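Local coordinates for penicillin-binding protein 1A (Mycobacterium tuberculosis, PDB 5CXW) that builds the mycobacterial cell wall, polymerising glycan strands and, through its penicillin-sensitive C-terminal transpeptidase domain, cross-linking their peptides, at residues R75-G80 with G85-Q90. Numbering follows the deposited sequence.
Sequences RAYYGG and GFDFAQ
Tyr-77 OH is gripped by two side chains of 85-90, Asp-87 and Gln-90. It donates to Asp-87 OD2 over a very short 2.5 Å, and Gln-90 NE2 donates to the same oxygen at 3.0 Å. That second bond is fairly straight (161° at the hydrogen), with the hydroxyl lying in the amide plane. The carboxylate meets the ring at its edge, the two planes 85° apart. With CG anti to the backbone N (chi1 -172°), the rigid ring carries its OH to the turn. Asp-87 suits its place because its second oxygen is used too: OD1 accepts from Ala-89 N at 2.9 Å, forming an Asx turn at the start of the type I turn 87-90, which Gln-90 N completes by donating to Asp-87 O. The contact joins the end of edge strand 74-78 of the transpeptidase domain's antiparallel sheet to the loop leading to strand 93-94, well away from the penicillin-binding pocket. Here Phe-88 N donates to Gly-79 O (2.8 Å), on a lone pair in the carbonyl plane. Gly-79 lets the two segments close up, its CA 3.4 Å from Asp-87 OD1, where a CB would collide. Ala-89 CB packs 3.6 Å from Tyr-77 CZ, while the Gln-90 amide can serve Tyr-77 and also accept, through OE1, from Arg-210 NH1.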
# COMPACT_ATOMS: atom_id res chain seq x y z
N ARG A 75 -12.65 4.63 -2.61
CA ARG A 75 -12.92 5.91 -3.24
C ARG A 75 -12.44 6.03 -4.67
O ARG A 75 -12.98 6.85 -5.45
CB ARG A 75 -12.34 7.06 -2.44
CG ARG A 75 -12.86 7.13 -1.01
CD ARG A 75 -14.37 7.25 -1.02
NE ARG A 75 -14.87 7.56 0.33
CZ ARG A 75 -16.12 7.26 0.76
NH1 ARG A 75 -17.03 6.69 -0.03
NH2 ARG A 75 -16.48 7.57 2.02
N ALA A 76 -11.36 5.34 -5.00
CA ALA A 76 -10.83 5.34 -6.35
C ALA A 76 -10.22 3.98 -6.60
O ALA A 76 -9.62 3.39 -5.72
CB ALA A 76 -9.76 6.41 -6.52
N TYR A 77 -10.36 3.51 -7.82
CA TYR A 77 -9.93 2.15 -8.18
C TYR A 77 -9.68 2.09 -9.68
O TYR A 77 -10.63 2.19 -10.51
CB TYR A 77 -11.04 1.14 -7.81
CG TYR A 77 -10.68 -0.32 -7.95
CD1 TYR A 77 -10.08 -0.99 -6.90
CD2 TYR A 77 -10.93 -1.03 -9.13
CE1 TYR A 77 -9.76 -2.33 -6.98
CE2 TYR A 77 -10.62 -2.36 -9.22
CZ TYR A 77 -10.03 -3.01 -8.13
OH TYR A 77 -9.74 -4.31 -8.24
N TYR A 78 -8.38 1.98 -10.02
CA TYR A 78 -7.94 1.83 -11.35
C TYR A 78 -7.16 0.52 -11.40
O TYR A 78 -6.06 0.42 -10.83
CB TYR A 78 -7.04 3.02 -11.75
CG TYR A 78 -6.54 2.84 -13.19
CD1 TYR A 78 -7.30 3.25 -14.29
CD2 TYR A 78 -5.35 2.18 -13.44
CE1 TYR A 78 -6.83 3.05 -15.60
CE2 TYR A 78 -4.89 1.98 -14.72
CZ TYR A 78 -5.63 2.40 -15.79
OH TYR A 78 -5.12 2.16 -17.06
N GLY A 79 -7.69 -0.47 -12.09
CA GLY A 79 -6.94 -1.73 -12.31
C GLY A 79 -6.48 -1.95 -13.74
O GLY A 79 -5.88 -2.98 -14.03
N GLY A 80 -6.77 -1.01 -14.62
CA GLY A 80 -6.51 -1.20 -16.03
C GLY A 80 -7.57 -0.48 -16.86
O GLY A 80 -8.60 -0.05 -16.34
N GLY A 85 -10.57 -7.14 -19.33
CA GLY A 85 -9.21 -7.58 -19.28
C GLY A 85 -8.79 -7.74 -17.81
O GLY A 85 -9.59 -7.86 -16.88
N PHE A 86 -7.50 -7.76 -17.62
CA PHE A 86 -6.90 -8.18 -16.37
C PHE A 86 -6.99 -7.03 -15.41
O PHE A 86 -6.94 -5.88 -15.85
CB PHE A 86 -5.48 -8.52 -16.69
CG PHE A 86 -4.75 -9.16 -15.59
CD1 PHE A 86 -4.88 -10.52 -15.33
CD2 PHE A 86 -3.90 -8.42 -14.81
CE1 PHE A 86 -4.19 -11.12 -14.28
CE2 PHE A 86 -3.18 -9.01 -13.78
CZ PHE A 86 -3.34 -10.35 -13.50
N ASP A 87 -7.23 -7.33 -14.13
CA ASP A 87 -7.33 -6.30 -13.09
C ASP A 87 -6.01 -6.29 -12.30
O ASP A 87 -5.76 -7.14 -11.44
CB ASP A 87 -8.52 -6.55 -12.16
CG ASP A 87 -8.74 -5.40 -11.12
OD1 ASP A 87 -7.78 -4.63 -10.84
OD2 ASP A 87 -9.83 -5.36 -10.50
N PHE A 88 -5.15 -5.34 -12.63
CA PHE A 88 -3.84 -5.21 -11.93
C PHE A 88 -3.89 -4.75 -10.48
O PHE A 88 -2.86 -4.87 -9.79
CB PHE A 88 -2.85 -4.34 -12.67
CG PHE A 88 -2.15 -5.08 -13.76
CD1 PHE A 88 -1.13 -5.94 -13.43
CD2 PHE A 88 -2.65 -5.04 -15.03
CE1 PHE A 88 -0.49 -6.70 -14.43
CE2 PHE A 88 -2.03 -5.79 -16.04
CZ PHE A 88 -0.95 -6.59 -15.71
N ALA A 89 -5.04 -4.24 -10.03
CA ALA A 89 -5.26 -3.92 -8.63
C ALA A 89 -5.53 -5.16 -7.77
O ALA A 89 -5.53 -5.05 -6.54
CB ALA A 89 -6.42 -2.92 -8.46
N GLN A 90 -5.78 -6.28 -8.41
CA GLN A 90 -6.02 -7.56 -7.79
C GLN A 90 -4.91 -8.56 -7.98
O GLN A 90 -4.96 -9.64 -7.34
CB GLN A 90 -7.32 -8.16 -8.33
CG GLN A 90 -8.56 -7.35 -7.99
CD GLN A 90 -8.93 -7.39 -6.51
OE1 GLN A 90 -8.69 -8.39 -5.81
NE2 GLN A 90 -9.50 -6.31 -6.01